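Local coordinates for protein WZI (Escherichia coli, PDB 2YNK) that probably binds capsular polysaccharide at the cell surface, as an outer-membrane beta-barrel lectin that takes part in group 1 capsule assembly, at residues 159-163 with 230-234; 363-367 with 392-398. All coordinates share one frame; numbering follows the deposited sequence.

Contact 1 (159-163 with 230-234)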
ATOM      1  N   SER A 159      -5.032   3.065  -2.021  1.00 44.51           N
ATOM      2  CA  SER A 159      -4.575   4.074  -2.957  1.00 45.93           C
ATOM      3  C   SER A 159      -5.561   4.126  -4.114  1.00 46.30           C
ATOM      4  O   SER A 159      -5.988   3.096  -4.607  1.00 46.86           O
ATOM      5  CB  SER A 159      -3.200   3.730  -3.503  1.00 46.57           C
ATOM      6  OG  SER A 159      -2.945   4.495  -4.676  1.00 49.35           O
ATOM      7  N   LEU A 160      -5.896   5.321  -4.569  1.00 47.19           N
ATOM      8  CA  LEU A 160      -6.814   5.469  -5.692  1.00 47.19           C
ATOM      9  C   LEU A 160      -6.160   5.168  -7.035  1.00 47.32           C
ATOM     10  O   LEU A 160      -6.864   5.074  -8.052  1.00 49.46           O
ATOM     11  CB  LEU A 160      -7.386   6.887  -5.747  1.00 47.24           C
ATOM     12  CG  LEU A 160      -8.184   7.391  -4.546  1.00 46.85           C
ATOM     13  CD1 LEU A 160      -8.515   8.868  -4.751  1.00 47.42           C
ATOM     14  CD2 LEU A 160      -9.443   6.571  -4.319  1.00 45.30           C
ATOM     15  N   ILE A 161      -4.835   5.013  -7.049  1.00 46.45           N
ATOM     16  CA  ILE A 161      -4.090   4.892  -8.308  1.00 46.36           C
ATOM     17  C   ILE A 161      -3.211   3.652  -8.407  1.00 46.05           C
ATOM     18  O   ILE A 161      -3.182   3.014  -9.447  1.00 48.12           O
ATOM     19  CB  ILE A 161      -3.222   6.141  -8.564  1.00 47.24           C
ATOM     20  CG1 ILE A 161      -2.602   6.071  -9.967  1.00 48.25           C
ATOM     21  CG2 ILE A 161      -2.165   6.303  -7.471  1.00 45.21           C
ATOM     22  CD1 ILE A 161      -2.322   7.420 -10.593  1.00 48.91           C
ATOM     23  N   ARG A 162      -2.471   3.335  -7.349  1.00 46.44           N
ATOM     24  CA  ARG A 162      -1.692   2.109  -7.303  1.00 45.79           C
ATOM     25  C   ARG A 162      -1.609   1.602  -5.879  1.00 46.20           C
ATOM     26  O   ARG A 162      -0.836   2.111  -5.060  1.00 46.91           O
ATOM     27  CB  ARG A 162      -0.291   2.292  -7.887  1.00 46.41           C
ATOM     28  CG  ARG A 162      -0.234   2.194  -9.411  1.00 46.78           C
ATOM     29  CD  ARG A 162      -0.539   0.796  -9.955  1.00 46.40           C
ATOM     30  NE  ARG A 162       0.421  -0.202  -9.478  1.00 45.13           N
ATOM     31  CZ  ARG A 162       0.196  -1.082  -8.505  1.00 46.78           C
ATOM     32  NH1 ARG A 162      -0.984  -1.153  -7.876  1.00 47.02           N
ATOM     33  NH2 ARG A 162       1.173  -1.910  -8.148  1.00 47.59           N
ATOM     34  N   GLY A 163      -2.422   0.588  -5.603  1.00 44.72           N
ATOM     35  CA  GLY A 163      -2.450  -0.044  -4.312  1.00 42.84           C
ATOM     36  C   GLY A 163      -1.971  -1.479  -4.344  1.00 42.63           C
ATOM     37  O   GLY A 163      -1.127  -1.866  -5.153  1.00 41.16           O
ATOM     38  N   ALA A 230       2.506  13.821  -6.615  1.00 52.29           N
ATOM     39  CA  ALA A 230       1.939  13.740  -7.945  1.00 51.83           C
ATOM     40  C   ALA A 230       2.231  12.336  -8.480  1.00 50.81           C
ATOM     41  O   ALA A 230       3.295  11.770  -8.208  1.00 49.78           O
ATOM     42  CB  ALA A 230       2.555  14.801  -8.843  1.00 50.72           C
ATOM     43  N   SER A 231       1.288  11.761  -9.214  1.00 49.15           N
ATOM     44  CA  SER A 231       1.521  10.456  -9.817  1.00 49.57           C
ATOM     45  C   SER A 231       0.687  10.226 -11.070  1.00 51.50           C
ATOM     46  O   SER A 231      -0.448  10.723 -11.202  1.00 50.83           O
ATOM     47  CB  SER A 231       1.301   9.330  -8.801  1.00 49.49           C
ATOM     48  OG  SER A 231       0.203   9.579  -7.946  1.00 50.86           O
ATOM     49  N   ARG A 232       1.277   9.463 -11.986  1.00 74.57           N
ATOM     50  CA  ARG A 232       0.672   9.173 -13.266  1.00 73.14           C
ATOM     51  C   ARG A 232       0.894   7.697 -13.631  1.00 66.97           C
ATOM     52  O   ARG A 232       1.949   7.127 -13.365  1.00 64.00           O
ATOM     53  CB  ARG A 232       1.270  10.111 -14.312  1.00 77.84           C
ATOM     54  CG  ARG A 232       0.609  10.080 -15.679  1.00 80.19           C
ATOM     55  CD  ARG A 232       1.154  11.205 -16.547  1.00 86.17           C
ATOM     56  NE  ARG A 232       1.154  10.876 -17.977  1.00 88.02           N
ATOM     57  CZ  ARG A 232       0.096  10.951 -18.786  1.00 90.00           C
ATOM     58  NH1 ARG A 232      -1.099  11.332 -18.331  1.00 92.59           N
ATOM     59  NH2 ARG A 232       0.233  10.637 -20.068  1.00 89.32           N
ATOM     60  N   ILE A 233      -0.125   7.089 -14.224  1.00 65.28           N
ATOM     61  CA  ILE A 233      -0.080   5.700 -14.686  1.00 62.63           C
ATOM     62  C   ILE A 233      -0.667   5.631 -16.083  1.00 62.58           C
ATOM     63  O   ILE A 233      -1.704   6.243 -16.344  1.00 62.79           O
ATOM     64  CB  ILE A 233      -0.926   4.793 -13.767  1.00 61.49           C
ATOM     65  CG1 ILE A 233      -0.076   4.205 -12.647  1.00 61.76           C
ATOM     66  CG2 ILE A 233      -1.552   3.650 -14.546  1.00 60.91           C
ATOM     67  CD1 ILE A 233       0.902   3.151 -13.113  1.00 60.22           C
HETATM   68  N   MSE A 234      -0.026   4.896 -16.984  1.00 63.04           N
HETATM   69  CA  MSE A 234      -0.670   4.603 -18.264  1.00 65.08           C
HETATM   70  C   MSE A 234      -0.733   3.119 -18.522  1.00 60.49           C
HETATM   71  O   MSE A 234       0.231   2.385 -18.319  1.00 59.05           O
HETATM   72  CB  MSE A 234      -0.054   5.355 -19.442  1.00 72.28           C
HETATM   73  CG  MSE A 234       1.444   5.177 -19.561  1.00 79.84           C
HETATM   74 SE   MSE A 234       2.020   5.841 -21.325  1.00 98.08          SE
HETATM   75  CE  MSE A 234       3.782   6.483 -20.689  1.00 91.92           C
TER
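The guanidinium of Arg162 is the flat group nearest the interface, but it is the aliphatic root of that side chain that meets strand 226-236: CG lies 3.8 Å from Ile233 CG1, the two chains crossing at about a right angle. Neither face of the guanidinium touches 230-234, and its nitrogens turn to other partners. Bends at chi2 (-67°) and chi3 curl the chain back on its own backbone, where NH1 donates to Gly163 O at 2.8 Å, the oxygen tilted 28° out of the guanidinium plane. Leu359 O also accepts from NH1, and Gln150 OE1 accepts from NH2, so three bonds fix the rotation of the buried group.

Beside it, Ile161 makes the more extensive apolar contact. Its CG1 lies 4.1 Å from Ile233 CG1; with CG1 anti to the backbone N (chi1 -173°), the chain runs out toward the strand and CD1 comes within 3.8 Å of Ser231 O. The CG2 branch faces Ser231 OG, a hydroxyl held weakly by Arg217. Trp152 packs against Ile161, Arg162, Ser231 and Ile233, joining both sides.

What presents Ile161 and Arg162 is a serine hydroxyl: Ser159 OG accepts from Ile161 N at 3.1 Å and from Arg162 N at 3.0 Å, and is also bonded to Trp152 O. On the strand, Ser231 and Ile233 point toward the loop while Arg232 points away, near a bound hexane and salt-bridged to Glu298. An ST turn, overlapping an ST motif, thus shapes a buried loop that packs against the wall of an antiparallel beta-barrel.

Contact 2 (363-367 with 392-398)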
HETATM    1  N   MSE A 363     -11.894  -1.424  -3.084  1.00 51.58           N
HETATM    2  CA  MSE A 363     -13.319  -1.505  -3.454  1.00 54.07           C
HETATM    3  C   MSE A 363     -13.614  -1.764  -4.908  1.00 55.63           C
HETATM    4  O   MSE A 363     -14.577  -2.453  -5.249  1.00 54.72           O
HETATM    5  CB  MSE A 363     -13.945  -0.127  -3.262  1.00 55.86           C
HETATM    6  CG  MSE A 363     -14.628   0.014  -1.928  1.00 58.66           C
HETATM    7 SE   MSE A 363     -15.326   1.847  -1.749  1.00 67.41          SE
HETATM    8  CE  MSE A 363     -14.004   2.948  -2.714  1.00 63.18           C
ATOM      9  N   GLY A 364     -12.809  -1.168  -5.779  1.00 56.05           N
ATOM     10  CA  GLY A 364     -13.137  -1.080  -7.191  1.00 55.34           C
ATOM     11  C   GLY A 364     -13.748   0.275  -7.441  1.00 55.58           C
ATOM     12  O   GLY A 364     -13.684   1.161  -6.592  1.00 55.80           O
ATOM     13  N   GLY A 365     -14.342   0.433  -8.614  1.00 57.12           N
ATOM     14  CA  GLY A 365     -14.923   1.706  -9.019  1.00 58.02           C
ATOM     15  C   GLY A 365     -16.356   1.877  -8.556  1.00 58.83           C
ATOM     16  O   GLY A 365     -17.033   0.904  -8.224  1.00 57.67           O
ATOM     17  N   ASP A 366     -16.794   3.137  -8.555  1.00 61.74           N
ATOM     18  CA  ASP A 366     -18.141   3.560  -8.155  1.00 63.02           C
ATOM     19  C   ASP A 366     -18.454   3.357  -6.671  1.00 60.93           C
ATOM     20  O   ASP A 366     -19.620   3.371  -6.277  1.00 61.35           O
ATOM     21  CB  ASP A 366     -19.202   2.863  -9.009  1.00 66.91           C
ATOM     22  CG  ASP A 366     -18.918   2.956 -10.489  1.00 68.15           C
ATOM     23  OD1 ASP A 366     -18.356   3.985 -10.925  1.00 68.02           O
ATOM     24  OD2 ASP A 366     -19.268   1.989 -11.208  1.00 72.64           O
ATOM     25  N   GLY A 367     -17.418   3.203  -5.849  1.00 59.41           N
ATOM     26  CA  GLY A 367     -17.594   2.896  -4.438  1.00 58.16           C
ATOM     27  C   GLY A 367     -17.508   4.107  -3.529  1.00 59.49           C
ATOM     28  O   GLY A 367     -16.774   5.049  -3.803  1.00 63.21           O
ATOM     29  N   LYS A 392     -20.658   1.348   0.241  1.00 55.45           N
ATOM     30  CA  LYS A 392     -21.493   1.020  -0.913  1.00 55.18           C
ATOM     31  C   LYS A 392     -20.554   0.672  -2.049  1.00 54.41           C
ATOM     32  O   LYS A 392     -19.704   1.483  -2.405  1.00 55.76           O
ATOM     33  CB  LYS A 392     -22.358   2.206  -1.337  1.00 56.11           C
ATOM     34  CG  LYS A 392     -23.424   2.602  -0.335  1.00 58.31           C
ATOM     35  CD  LYS A 392     -24.377   3.650  -0.909  1.00 61.36           C
ATOM     36  CE  LYS A 392     -25.517   3.042  -1.731  1.00 62.77           C
ATOM     37  NZ  LYS A 392     -25.097   2.465  -3.039  1.00 61.58           N
ATOM     38  N   VAL A 393     -20.708  -0.516  -2.627  1.00 52.67           N
ATOM     39  CA  VAL A 393     -19.768  -1.015  -3.622  1.00 51.16           C
ATOM     40  C   VAL A 393     -20.467  -1.502  -4.904  1.00 55.19           C
ATOM     41  O   VAL A 393     -21.592  -2.016  -4.859  1.00 56.11           O
ATOM     42  CB  VAL A 393     -18.911  -2.150  -3.031  1.00 48.27           C
ATOM     43  CG1 VAL A 393     -18.088  -1.632  -1.865  1.00 47.81           C
ATOM     44  CG2 VAL A 393     -19.770  -3.319  -2.577  1.00 47.09           C
ATOM     45  N   ASN A 394     -19.780  -1.324  -6.035  1.00 54.90           N
ATOM     46  CA  ASN A 394     -20.213  -1.810  -7.355  1.00 54.73           C
ATOM     47  C   ASN A 394     -21.720  -1.651  -7.670  1.00 55.83           C
ATOM     48  O   ASN A 394     -22.403  -2.615  -8.031  1.00 55.56           O
ATOM     49  CB  ASN A 394     -19.749  -3.262  -7.556  1.00 53.74           C
ATOM     50  CG  ASN A 394     -19.743  -3.681  -9.023  1.00 53.74           C
ATOM     51  OD1 ASN A 394     -20.148  -2.914  -9.903  1.00 54.64           O
ATOM     52  ND2 ASN A 394     -19.297  -4.906  -9.294  1.00 51.50           N
ATOM     53  N   PRO A 395     -22.233  -0.416  -7.576  1.00 56.28           N
ATOM     54  CA  PRO A 395     -23.660  -0.173  -7.791  1.00 57.49           C
ATOM     55  C   PRO A 395     -24.179  -0.616  -9.171  1.00 59.08           C
ATOM     56  O   PRO A 395     -25.368  -0.888  -9.308  1.00 59.54           O
ATOM     57  CB  PRO A 395     -23.781   1.345  -7.628  1.00 57.08           C
ATOM     58  CG  PRO A 395     -22.436   1.868  -7.969  1.00 56.11           C
ATOM     59  CD  PRO A 395     -21.477   0.840  -7.452  1.00 55.47           C
ATOM     60  N   GLU A 396     -23.292  -0.684 -10.164  1.00 60.60           N
ATOM     61  CA  GLU A 396     -23.639  -1.117 -11.524  1.00 62.02           C
ATOM     62  C   GLU A 396     -23.384  -2.605 -11.791  1.00 59.79           C
ATOM     63  O   GLU A 396     -23.425  -3.036 -12.942  1.00 62.87           O
ATOM     64  CB  GLU A 396     -22.861  -0.280 -12.554  1.00 64.10           C
ATOM     65  CG  GLU A 396     -23.161   1.212 -12.513  1.00 66.38           C
ATOM     66  CD  GLU A 396     -24.635   1.515 -12.722  1.00 69.67           C
ATOM     67  OE1 GLU A 396     -25.275   0.846 -13.566  1.00 70.86           O
ATOM     68  OE2 GLU A 396     -25.160   2.413 -12.026  1.00 72.32           O
ATOM     69  N   ASN A 397     -23.133  -3.382 -10.739  1.00 56.36           N
ATOM     70  CA  ASN A 397     -22.854  -4.823 -10.855  1.00 54.92           C
ATOM     71  C   ASN A 397     -21.916  -5.181 -12.004  1.00 54.39           C
ATOM     72  O   ASN A 397     -22.177  -6.105 -12.767  1.00 55.67           O
ATOM     73  CB  ASN A 397     -24.153  -5.622 -10.949  1.00 54.94           C
ATOM     74  CG  ASN A 397     -24.976  -5.543  -9.681  1.00 54.82           C
ATOM     75  OD1 ASN A 397     -24.941  -6.441  -8.848  1.00 54.26           O
ATOM     76  ND2 ASN A 397     -25.713  -4.461  -9.524  1.00 56.21           N
ATOM     77  N   GLN A 398     -20.815  -4.443 -12.095  1.00 53.63           N
ATOM     78  CA  GLN A 398     -19.818  -4.617 -13.144  1.00 53.71           C
ATOM     79  C   GLN A 398     -19.070  -5.931 -12.969  1.00 53.23           C
ATOM     80  O   GLN A 398     -18.478  -6.182 -11.917  1.00 51.59           O
ATOM     81  CB  GLN A 398     -18.790  -3.468 -13.120  1.00 54.19           C
ATOM     82  CG  GLN A 398     -19.379  -2.063 -13.150  1.00 56.06           C
ATOM     83  CD  GLN A 398     -18.344  -0.963 -13.008  1.00 57.66           C
ATOM     84  OE1 GLN A 398     -17.391  -1.063 -12.218  1.00 62.61           O
ATOM     85  NE2 GLN A 398     -18.533   0.109 -13.760  1.00 58.54           N
TER
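Gly367 and Val393 bring their backbones to a CA-CA distance of 4.5 Å, close enough for Gly367 CA to make a CA-H...O contact with Lys392 O, and the chains diverge from there as 392-398 enters a type I turn. Asp366 carries the larger side-chain contact. Its CB lies 3.4 Å from Pro395 CD, with CG of the same ring beside it, and the aspartate CG sits beside the backbone N (chi1 -50°), which directs the carboxylate toward Gln398. OD2 comes within 3.3 Å of Gln398 NE2, yet the planes stand 56° apart and the angle is too poor for a hydrogen bond; NE2 donates instead to Asn340 OD1. Asn394, pointing away from the glycine-rich loop, braces the turn with both ends of its amide: OD1 accepts from Gln398 N at 2.8 Å and ND2 donates to Gln398 O at 3.0 Å. At the other end, Met363, a selenomethionine, crosses Val393 obliquely, its CG 3.8 Å from Val393 CG1. The contact lies where strand 368-377 starts and strand 383-393 finishes, with Thr332 bonded to the loop's backbone and strand 408-422 flanking Val393.

The two contacts illustrate how loops pack at different levels of one closed barrel. Contact 1 comes first along the chain and is complete before contact 2 begins; their centres are 19 Å apart and their nearest atoms about 6 Å, without touching. Both reach the same 18-stranded antiparallel sheet, contact 1 at strand 226-236 and contact 2 at the loop leading into strand 368-377 and the end of its neighbour 383-393. A physical bridge runs between them: Leu359, in the same loop as 363-367, bonds to Arg162 and Gly163 of contact 1. One loop thus reaches from the strand ends toward the buried 159-163 segment, consistent with a barrel whose interior is partly filled by its own loops.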